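Long-range contacts in alkaline phosphatase D (Bacillus subtilis, PDB 2YEQ), which hydrolyses phosphate esters as an alkaline phosphatase and phosphodiesterase with iron and calcium in its active site: residues L11-G16 and Y90-G95; L25-A30 and H73-E78; V46-A51 and G63-K68. All coordinates share one frame; numbering follows the deposited sequence.

Contact 1. Residues L11-G16 and Y90-G95. With PE5 (3,6,9,12,15,18,21,24-octaoxahexacosan-1-ol), chain P.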
loop_
_atom_site.group_PDB
_atom_site.type_symbol
_atom_site.label_atom_id
_atom_site.label_comp_id
_atom_site.label_asym_id
_atom_site.label_seq_id
_atom_site.Cartn_x
_atom_site.Cartn_y
_atom_site.Cartn_z
ATOM N N LEU A 11 -2.924 18.108 -8.904
ATOM C CA LEU A 11 -2.638 16.790 -8.299
ATOM C C LEU A 11 -1.460 16.116 -8.971
ATOM O O LEU A 11 -1.187 14.925 -8.736
ATOM C CB LEU A 11 -3.862 15.882 -8.388
ATOM C CG LEU A 11 -5.109 16.521 -7.770
ATOM C CD1 LEU A 11 -6.232 15.498 -7.745
ATOM C CD2 LEU A 11 -4.854 17.078 -6.395
ATOM N N GLY A 12 -0.771 16.877 -9.822
ATOM C CA GLY A 12 0.413 16.382 -10.514
ATOM C C GLY A 12 0.120 15.307 -11.529
ATOM O O GLY A 12 -0.937 15.281 -12.179
ATOM N N VAL A 13 1.088 14.408 -11.677
ATOM C CA VAL A 13 1.019 13.320 -12.612
ATOM C C VAL A 13 1.469 12.025 -11.934
ATOM O O VAL A 13 1.993 12.043 -10.812
ATOM C CB VAL A 13 1.893 13.594 -13.871
ATOM C CG1 VAL A 13 1.452 14.907 -14.594
ATOM C CG2 VAL A 13 3.415 13.619 -13.515
ATOM N N ALA A 14 1.233 10.910 -12.598
ATOM C CA ALA A 14 1.611 9.606 -12.045
ATOM C C ALA A 14 1.732 8.624 -13.173
ATOM O O ALA A 14 1.222 8.856 -14.278
ATOM C CB ALA A 14 0.574 9.098 -10.984
ATOM N N SER A 15 2.431 7.528 -12.905
ATOM C CA SER A 15 2.488 6.408 -13.832
ATOM C C SER A 15 2.397 5.098 -13.068
ATOM O O SER A 15 2.659 5.022 -11.875
ATOM C CB SER A 15 3.774 6.433 -14.682
ATOM O OG SER A 15 4.927 6.123 -13.897
ATOM N N GLY A 16 2.047 4.045 -13.769
ATOM C CA GLY A 16 1.818 2.805 -13.070
ATOM C C GLY A 16 1.567 1.589 -13.908
ATOM O O GLY A 16 1.504 1.638 -15.134
ATOM N N TYR A 90 7.316 11.590 -19.526
ATOM C CA TYR A 90 5.979 11.832 -20.034
ATOM C C TYR A 90 5.441 13.148 -19.520
ATOM O O TYR A 90 5.866 13.642 -18.474
ATOM C CB TYR A 90 5.044 10.648 -19.694
ATOM C CG TYR A 90 4.792 10.478 -18.207
ATOM C CD1 TYR A 90 5.656 9.730 -17.424
ATOM C CD2 TYR A 90 3.675 11.061 -17.592
ATOM C CE1 TYR A 90 5.438 9.584 -16.075
ATOM C CE2 TYR A 90 3.450 10.912 -16.243
ATOM C CZ TYR A 90 4.317 10.181 -15.486
ATOM O OH TYR A 90 4.124 10.055 -14.143
ATOM N N ARG A 91 4.498 13.724 -20.267
ATOM C CA ARG A 91 3.802 14.932 -19.826
ATOM C C ARG A 91 2.497 15.084 -20.570
ATOM O O ARG A 91 2.280 14.450 -21.606
ATOM C CB ARG A 91 4.666 16.180 -20.035
ATOM C CG ARG A 91 4.814 16.516 -21.476
ATOM C CD ARG A 91 5.589 17.807 -21.695
ATOM N NE ARG A 91 5.878 17.937 -23.119
ATOM C CZ ARG A 91 6.668 18.864 -23.643
ATOM N NH1 ARG A 91 7.281 19.746 -22.861
ATOM N NH2 ARG A 91 6.861 18.886 -24.956
ATOM N N PHE A 92 1.638 15.928 -20.016
ATOM C CA PHE A 92 0.332 16.198 -20.578
ATOM C C PHE A 92 0.233 17.673 -20.927
ATOM O O PHE A 92 0.890 18.509 -20.312
ATOM C CB PHE A 92 -0.771 15.881 -19.559
ATOM C CG PHE A 92 -0.808 14.449 -19.113
ATOM C CD1 PHE A 92 -1.566 13.513 -19.803
ATOM C CD2 PHE A 92 -0.105 14.041 -17.996
ATOM C CE1 PHE A 92 -1.628 12.200 -19.376
ATOM C CE2 PHE A 92 -0.151 12.704 -17.563
ATOM C CZ PHE A 92 -0.916 11.795 -18.259
ATOM N N LYS A 93 -0.659 17.983 -21.859
ATOM C CA LYS A 93 -0.963 19.360 -22.239
ATOM C C LYS A 93 -2.464 19.458 -22.456
ATOM O O LYS A 93 -3.043 18.606 -23.122
ATOM C CB LYS A 93 -0.226 19.706 -23.525
ATOM C CG LYS A 93 -0.303 21.139 -23.961
ATOM C CD LYS A 93 0.130 21.253 -25.439
ATOM C CE LYS A 93 0.595 22.657 -25.820
ATOM N NZ LYS A 93 1.435 22.645 -27.059
ATOM N N THR A 94 -3.082 20.479 -21.877
ATOM C CA THR A 94 -4.489 20.755 -22.113
ATOM C C THR A 94 -4.613 22.241 -22.413
ATOM O O THR A 94 -4.221 23.077 -21.611
ATOM C CB THR A 94 -5.393 20.255 -20.946
ATOM O OG1 THR A 94 -6.765 20.352 -21.333
ATOM C CG2 THR A 94 -5.129 20.997 -19.630
ATOM N N GLY A 95 -5.139 22.542 -23.595
ATOM C CA GLY A 95 -5.077 23.881 -24.152
ATOM C C GLY A 95 -3.611 24.235 -24.252
ATOM O O GLY A 95 -2.815 23.521 -24.876
HETATM C C50 PE5 P . 9.068 21.310 -26.155
HETATM O O1 PE5 P . 9.164 21.536 -24.747
HETATM C C1 PE5 P . 10.186 20.756 -24.106
HETATM C C2 PE5 P . 10.308 21.129 -22.626
HETATM O O2 PE5 P . 10.107 19.982 -21.781
HETATM C C3 PE5 P . 10.201 20.231 -20.361
HETATM C C4 PE5 P . 8.860 20.637 -19.718
HETATM O O3 PE5 P . 7.700 20.152 -20.402
HETATM O O HOH W 1 5.947 8.426 -12.775
#

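Contact 2. Residues L25-A30 and H73-E78. With EDO (1,2-ethanediol), chain R.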
loop_
_atom_site.group_PDB
_atom_site.type_symbol
_atom_site.label_atom_id
_atom_site.label_comp_id
_atom_site.label_asym_id
_atom_site.label_seq_id
_atom_site.Cartn_x
_atom_site.Cartn_y
_atom_site.Cartn_z
ATOM N N LEU A 25 -0.206 6.053 -17.795
ATOM C CA LEU A 25 0.049 7.444 -17.437
ATOM C C LEU A 25 -1.235 8.041 -16.878
ATOM O O LEU A 25 -2.303 7.834 -17.440
ATOM C CB LEU A 25 0.492 8.236 -18.670
ATOM C CG LEU A 25 1.578 7.628 -19.568
ATOM C CD1 LEU A 25 1.860 8.568 -20.761
ATOM C CD2 LEU A 25 2.857 7.356 -18.772
ATOM N N TRP A 26 -1.117 8.818 -15.808
ATOM C CA TRP A 26 -2.256 9.365 -15.112
ATOM C C TRP A 26 -2.095 10.861 -14.883
ATOM O O TRP A 26 -1.003 11.352 -14.579
ATOM C CB TRP A 26 -2.432 8.671 -13.748
ATOM C CG TRP A 26 -3.536 9.249 -12.907
ATOM C CD1 TRP A 26 -4.837 8.830 -12.863
ATOM C CD2 TRP A 26 -3.443 10.359 -11.997
ATOM N NE1 TRP A 26 -5.556 9.617 -11.997
ATOM C CE2 TRP A 26 -4.732 10.563 -11.456
ATOM C CE3 TRP A 26 -2.400 11.213 -11.597
ATOM C CZ2 TRP A 26 -5.005 11.559 -10.533
ATOM C CZ3 TRP A 26 -2.691 12.232 -10.694
ATOM C CH2 TRP A 26 -3.985 12.385 -10.165
ATOM N N THR A 27 -3.205 11.576 -15.017
ATOM C CA THR A 27 -3.340 12.862 -14.377
ATOM C C THR A 27 -4.828 13.134 -14.160
ATOM O O THR A 27 -5.668 12.279 -14.457
ATOM C CB THR A 27 -2.652 13.981 -15.181
ATOM O OG1 THR A 27 -2.537 15.135 -14.341
ATOM C CG2 THR A 27 -3.408 14.296 -16.494
ATOM N N ARG A 28 -5.125 14.305 -13.625
ATOM C CA ARG A 28 -6.486 14.744 -13.397
ATOM C C ARG A 28 -6.503 16.265 -13.538
ATOM O O ARG A 28 -5.620 16.977 -12.985
ATOM C CB ARG A 28 -6.979 14.350 -12.001
ATOM C CG ARG A 28 -8.427 14.877 -11.700
ATOM C CD ARG A 28 -9.030 14.383 -10.406
ATOM N NE ARG A 28 -10.239 15.168 -10.185
ATOM C CZ ARG A 28 -10.746 15.541 -9.024
ATOM N NH1 ARG A 28 -10.229 15.149 -7.873
ATOM N NH2 ARG A 28 -11.838 16.314 -9.030
ATOM N N LEU A 29 -7.514 16.765 -14.242
ATOM C CA LEU A 29 -7.767 18.215 -14.322
ATOM C C LEU A 29 -8.627 18.652 -13.148
ATOM O O LEU A 29 -9.807 18.296 -13.077
ATOM C CB LEU A 29 -8.462 18.578 -15.631
ATOM C CG LEU A 29 -7.832 17.995 -16.888
ATOM C CD1 LEU A 29 -8.594 18.460 -18.158
ATOM C CD2 LEU A 29 -6.350 18.391 -16.943
ATOM N N ALA A 30 -8.024 19.418 -12.232
ATOM C CA ALA A 30 -8.660 19.841 -10.994
ATOM C C ALA A 30 -8.159 21.226 -10.528
ATOM O O ALA A 30 -7.539 21.338 -9.468
ATOM C CB ALA A 30 -8.407 18.777 -9.896
ATOM N N HIS A 73 -12.733 14.230 -14.567
ATOM C CA HIS A 73 -11.740 14.709 -15.537
ATOM C C HIS A 73 -10.351 14.099 -15.276
ATOM O O HIS A 73 -9.300 14.725 -15.531
ATOM C CB HIS A 73 -11.681 16.250 -15.561
ATOM C CG HIS A 73 -12.890 16.885 -16.169
ATOM N ND1 HIS A 73 -13.975 17.281 -15.420
ATOM C CD2 HIS A 73 -13.179 17.197 -17.451
ATOM C CE1 HIS A 73 -14.878 17.826 -16.216
ATOM N NE2 HIS A 73 -14.426 17.777 -17.455
ATOM N N SER A 74 -10.349 12.860 -14.786
ATOM C CA SER A 74 -9.125 12.098 -14.701
ATOM C C SER A 74 -8.727 11.637 -16.100
ATOM O O SER A 74 -9.530 11.606 -17.056
ATOM C CB SER A 74 -9.292 10.906 -13.765
ATOM O OG SER A 74 -10.278 10.018 -14.258
ATOM N N VAL A 75 -7.453 11.306 -16.234
ATOM C CA VAL A 75 -6.923 10.818 -17.484
ATOM C C VAL A 75 -6.136 9.534 -17.208
ATOM O O VAL A 75 -5.254 9.517 -16.348
ATOM C CB VAL A 75 -5.999 11.881 -18.144
ATOM C CG1 VAL A 75 -5.358 11.317 -19.390
ATOM C CG2 VAL A 75 -6.793 13.173 -18.453
ATOM N N HIS A 76 -6.480 8.467 -17.909
ATOM C CA HIS A 76 -5.714 7.217 -17.872
ATOM C C HIS A 76 -5.321 6.879 -19.289
ATOM O O HIS A 76 -6.188 6.714 -20.137
ATOM C CB HIS A 76 -6.553 6.058 -17.330
ATOM C CG HIS A 76 -6.943 6.212 -15.896
ATOM N ND1 HIS A 76 -7.922 7.085 -15.485
ATOM C CD2 HIS A 76 -6.484 5.603 -14.782
ATOM C CE1 HIS A 76 -8.037 7.014 -14.171
ATOM N NE2 HIS A 76 -7.173 6.122 -13.722
ATOM N N VAL A 77 -4.020 6.790 -19.546
ATOM C CA VAL A 77 -3.501 6.504 -20.875
ATOM C C VAL A 77 -2.697 5.222 -20.755
ATOM O O VAL A 77 -1.863 5.100 -19.878
ATOM C CB VAL A 77 -2.545 7.646 -21.373
ATOM C CG1 VAL A 77 -1.787 7.224 -22.633
ATOM C CG2 VAL A 77 -3.303 8.961 -21.599
ATOM N N GLU A 78 -2.942 4.263 -21.630
ATOM C CA GLU A 78 -2.091 3.085 -21.687
ATOM C C GLU A 78 -1.132 3.273 -22.873
ATOM O O GLU A 78 -1.461 2.973 -24.012
ATOM C CB GLU A 78 -2.933 1.804 -21.764
ATOM C CG GLU A 78 -3.570 1.501 -20.388
ATOM C CD GLU A 78 -4.507 0.300 -20.387
ATOM O OE1 GLU A 78 -4.114 -0.768 -20.921
ATOM O OE2 GLU A 78 -5.627 0.431 -19.845
HETATM C C1 EDO R . -10.807 8.928 -20.270
HETATM O O1 EDO R . -11.844 9.618 -19.569
HETATM C C2 EDO R . -9.477 9.627 -20.019
HETATM O O2 EDO R . -8.427 8.661 -19.941
#

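Contact 3. Residues V46-A51 and G63-K68. With PE5 (3,6,9,12,15,18,21,24-octaoxahexacosan-1-ol), chain B; EDO (1,2-ethanediol), chain R.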
loop_
_atom_site.group_PDB
_atom_site.type_symbol
_atom_site.label_atom_id
_atom_site.label_comp_id
_atom_site.label_asym_id
_atom_site.label_seq_id
_atom_site.Cartn_x
_atom_site.Cartn_y
_atom_site.Cartn_z
ATOM N N VAL A 46 -7.097 16.239 -23.637
ATOM C CA VAL A 46 -5.791 16.281 -22.971
ATOM C C VAL A 46 -4.794 15.540 -23.840
ATOM O O VAL A 46 -4.959 14.335 -24.120
ATOM C CB VAL A 46 -5.837 15.685 -21.543
ATOM C CG1 VAL A 46 -4.436 15.789 -20.863
ATOM C CG2 VAL A 46 -6.876 16.415 -20.680
ATOM N N LYS A 47 -3.778 16.265 -24.311
ATOM C CA LYS A 47 -2.738 15.653 -25.134
ATOM C C LYS A 47 -1.685 15.057 -24.224
ATOM O O LYS A 47 -1.485 15.521 -23.090
ATOM C CB LYS A 47 -2.103 16.691 -26.072
ATOM C CG LYS A 47 -3.083 17.210 -27.148
ATOM C CD LYS A 47 -2.376 18.028 -28.226
ATOM C CE LYS A 47 -3.317 18.423 -29.370
ATOM N NZ LYS A 47 -4.274 17.326 -29.758
ATOM N N TRP A 48 -1.021 14.013 -24.705
ATOM C CA TRP A 48 0.045 13.390 -23.945
ATOM C C TRP A 48 1.187 12.972 -24.855
ATOM O O TRP A 48 0.981 12.624 -26.027
ATOM C CB TRP A 48 -0.463 12.168 -23.164
ATOM C CG TRP A 48 -1.132 11.138 -24.028
ATOM C CD1 TRP A 48 -2.449 11.097 -24.390
ATOM C CD2 TRP A 48 -0.511 10.015 -24.649
ATOM N NE1 TRP A 48 -2.685 9.993 -25.176
ATOM C CE2 TRP A 48 -1.511 9.313 -25.347
ATOM C CE3 TRP A 48 0.789 9.510 -24.655
ATOM C CZ2 TRP A 48 -1.239 8.145 -26.062
ATOM C CZ3 TRP A 48 1.051 8.356 -25.360
ATOM C CH2 TRP A 48 0.049 7.692 -26.057
ATOM N N GLU A 49 2.383 12.966 -24.280
ATOM C CA GLU A 49 3.601 12.598 -24.993
ATOM C C GLU A 49 4.516 11.771 -24.086
ATOM O O GLU A 49 4.645 12.046 -22.882
ATOM C CB GLU A 49 4.376 13.849 -25.424
ATOM C CG GLU A 49 3.701 14.695 -26.482
ATOM C CD GLU A 49 4.464 15.988 -26.775
ATOM O OE1 GLU A 49 5.208 16.497 -25.889
ATOM O OE2 GLU A 49 4.311 16.486 -27.908
ATOM N N VAL A 50 5.164 10.785 -24.689
ATOM C CA VAL A 50 6.178 9.984 -24.052
ATOM C C VAL A 50 7.476 10.126 -24.872
ATOM O O VAL A 50 7.478 9.954 -26.100
ATOM C CB VAL A 50 5.770 8.501 -24.016
ATOM C CG1 VAL A 50 6.872 7.653 -23.384
ATOM C CG2 VAL A 50 4.435 8.334 -23.263
ATOM N N ALA A 51 8.563 10.425 -24.185
ATOM C CA ALA A 51 9.848 10.666 -24.823
ATOM C C ALA A 51 10.956 9.862 -24.158
ATOM O O ALA A 51 10.841 9.424 -22.992
ATOM C CB ALA A 51 10.182 12.178 -24.774
ATOM N N GLY A 63 -0.601 11.126 -28.123
ATOM C CA GLY A 63 -2.020 10.994 -28.413
ATOM C C GLY A 63 -2.866 12.043 -27.715
ATOM O O GLY A 63 -2.338 12.999 -27.137
ATOM N N THR A 64 -4.183 11.868 -27.786
ATOM C CA THR A 64 -5.138 12.767 -27.143
ATOM C C THR A 64 -6.217 11.939 -26.474
ATOM O O THR A 64 -6.779 11.049 -27.092
ATOM C CB THR A 64 -5.775 13.739 -28.158
ATOM O OG1 THR A 64 -4.727 14.395 -28.865
ATOM C CG2 THR A 64 -6.638 14.794 -27.456
ATOM N N GLU A 65 -6.466 12.215 -25.201
ATOM C CA GLU A 65 -7.574 11.610 -24.461
ATOM C C GLU A 65 -8.599 12.677 -24.179
ATOM O O GLU A 65 -8.246 13.854 -24.088
ATOM C CB GLU A 65 -7.099 11.082 -23.119
ATOM C CG GLU A 65 -6.268 9.866 -23.215
ATOM C CD GLU A 65 -7.088 8.650 -23.533
ATOM O OE1 GLU A 65 -8.012 8.324 -22.750
ATOM O OE2 GLU A 65 -6.805 8.035 -24.571
ATOM N N MET A 66 -9.859 12.270 -24.023
ATOM C CA MET A 66 -10.907 13.199 -23.609
ATOM C C MET A 66 -11.166 12.962 -22.146
ATOM O O MET A 66 -11.712 11.908 -21.781
ATOM C CB MET A 66 -12.198 12.957 -24.396
ATOM C CG MET A 66 -12.113 13.264 -25.868
ATOM S SD MET A 66 -11.623 14.959 -26.239
ATOM C CE MET A 66 -12.973 15.925 -25.569
ATOM N N ALA A 67 -10.776 13.924 -21.311
ATOM C CA ALA A 67 -11.083 13.886 -19.877
ATOM C C ALA A 67 -12.574 14.196 -19.704
ATOM O O ALA A 67 -13.051 15.165 -20.268
ATOM C CB ALA A 67 -10.222 14.909 -19.119
ATOM N N LYS A 68 -13.295 13.398 -18.915
ATOM C CA LYS A 68 -14.770 13.509 -18.796
ATOM C C LYS A 68 -15.222 13.782 -17.381
ATOM O O LYS A 68 -14.641 13.228 -16.441
ATOM C CB LYS A 68 -15.465 12.201 -19.184
ATOM C CG LYS A 68 -14.832 11.433 -20.299
ATOM C CD LYS A 68 -15.778 10.365 -20.840
ATOM C CE LYS A 68 -15.771 9.093 -20.004
ATOM N NZ LYS A 68 -16.049 7.896 -20.863
HETATM C C50 PE5 B . -19.151 7.600 -20.976
HETATM O O1 PE5 B . -18.776 7.172 -19.656
HETATM C C1 PE5 B . -18.065 5.918 -19.616
HETATM C C2 PE5 B . -16.984 5.877 -18.521
HETATM O O2 PE5 B . -15.921 4.936 -18.823
HETATM C C3 PE5 B . -14.864 5.458 -19.642
HETATM C C4 PE5 B . -13.582 4.675 -19.498
HETATM C C1 EDO R . -10.807 8.928 -20.270
HETATM O O1 EDO R . -11.844 9.618 -19.569
HETATM C C2 EDO R . -9.477 9.627 -20.019
HETATM O O2 EDO R . -8.427 8.661 -19.941
HETATM O O HOH W 2 -4.850 8.642 -26.312
#

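Contact 1. Residues L11-G16 and Y90-G95
Val-13 to Ser-15 and Tyr-90 to Phe-92 face each other from strands that belong to two different sheets, their axes approaching to 8.6 Å and running at 132°. That spacing is too wide for backbone pairing, and side chains fill it. Tyr-90 reaches farthest. Its CG stands between its own backbone N and carbonyl carbon (chi1 66°), the ring extends toward strand 13-16, and OH ends against the peptide that joins Ala-14 to Ser-15, with the Ala-14 C to Tyr-90 OH distance 3.0 Å. The angles there are poor for hydrogen bonding with the backbone. The hydroxyl is instead linked through a water lying in the ring plane, 2.8 Å from Tyr-90 OH and 2.8 Å from Ser-15 OG. Ser-15 OG also bonds to Thr-104 OG1, so a small residue with a hydroxyl suits this place. Val-13 fills the other flank. Its CG2 meets the tyrosine tip to tip, 3.8 Å from Tyr-90 CE2, while its CG1 lies at the rim of the neighbouring phenyl ring, 3.8 Å from Phe-92 CD2. A branched side chain can thus serve two aromatic rings at once. Between these two rings in sequence, Arg-91 points away from strand 13-16, as strand alternation requires; its NH1 bonds to O1 of a bound polyether at 3.2 Å, NH2 forms a salt bridge with Glu-49, and the group makes a cation-pi contact with Phe-56. The chemistry is therefore divided by side of the strand, with aromatic rings and the tyrosine hydroxyl on the side toward strand 13-16 and the charge of Arg-91 on the other. Such a division implies that the sheets are held here by side-chain packing, and that a water links the buried tyrosine hydroxyl to Ser-15 OG across the gap.

Contact 2. Residues L25-A30 and H73-E78
Leu-25 pairs with Val-77 through two backbone hydrogen bonds, Leu-25 N to Val-77 O at 2.8 Å and Val-77 N to Leu-25 O at 2.9 Å, and their CB atoms meet on the face that both side chains share. Trp-26 lies on the other face, opposite His-76 in a non-hydrogen-bonded pair. Its CG is anti to the backbone N (chi1 176°), and the indole presents its edge to the imidazole face in a T-shaped stack, planes at 77°, with Trp-26 CD1 3.7 Å from His-76 NE2. Both rings are fixed at their nitrogens, Trp-26 NE1 by Glu-244 O and His-76 NE2 by Tyr-243 O. At Thr-27 the strands bond again, Val-75 N to Thr-27 O at 2.7 Å; Thr-27 CG2 lies alongside Val-75 CB at 3.9 Å, while OG1 bonds to Gly-12 O, so threonine supplies a methyl to one partner and a hydroxyl to another. Arg-28 sits opposite Ser-74, their CA atoms 4.0 Å apart. Its extended chain runs past His-73 O to bring NE to Ala-72 O and NH1 to His-245 NE2. Leu-29 N closes the pairing on His-73 O at 3.0 Å, the donor lying well above the carbonyl plane where the strands end. This is a regular antiparallel pair at the margin of a mixed sheet: Leu-25, Thr-27, Val-75 and Val-77 face the four-stranded sheet of the N-terminal domain, an arrangement consistent with the beta-sandwich of its E-set clan, and Trp-26 and His-76 face the end of helix 228-245.

Contact 3. Residues V46-A51 and G63-K68
Val-46, Gly-63 and Trp-48 give up the most surface here; the side chains of Val-46 and Trp-48 lie on one face of an antiparallel strand pair, and Gly-63, with no side chain, lies beneath the indole. Trp-48 and Gly-63 form a hydrogen-bonded pair, with Trp-48 N to Gly-63 O at 2.9 Å and Gly-63 N to Trp-48 O at 3.0 Å. The indole CG stands between its backbone N and carbonyl carbon (chi1 56°), and the ring lies over the glycine backbone. Gly-63 N lies over the ring centre, and Gly-63 CA makes a CH-pi contact 3.8 Å from the centroid of the five-membered ring. Glycine suits the place because a CB would collide with Trp-48 CZ2. At the indole edge, in its plane, a water accepts from Trp-48 NE1 at 2.8 Å and donates to Glu-65 OE2 at 2.7 Å. An alanine in place of Trp-48 would probably uncover the Gly-63 backbone and leave this water without its NE1 donor. Val-46 pairs with Glu-65, Val-46 N bonding almost straight to Glu-65 O at 2.7 Å; farther along, Val-46 CG2 packs on Ala-67 CB at 4.0 Å, where the small methyl leaves room for the branch. Lys-47 and Thr-64 lie on the opposite face, and the Lys-47 chain bends at its last torsion, bringing NZ to Thr-64 OG1 at 3.1 Å, a polar link suited to an exposed surface. The two strands form a hairpin: 59-67 is the outermost strand of its four-stranded sheet, and 44-51 is flanked on its other side by strand 87-94. Val-46, Trp-48, Glu-65 and Ala-67 turn toward strand 74-79, with Val-46 and Trp-48 also touching Phe-92.

All three contacts lie in the N-terminal domain. Contacts 1 and 2 are buried, whereas contact 3 is partly buried, with a lysine-threonine pair on its exposed face. Contacts 2 and 3 are made within sheets by backbone hydrogen bonds; contact 1 spans from one sheet to the other and relies on side chains and a water. Strands 13-16 and 23-28 are neighbours in the larger sheet, 44-51 and 87-94 in the four-stranded one, so contact 1 joins the two sheets to which the strand pairs of contacts 2 and 3 belong. Phe-92 meets Thr-27 of contact 2, and Val-77 packs on Trp-48, adding to the apolar packing between them.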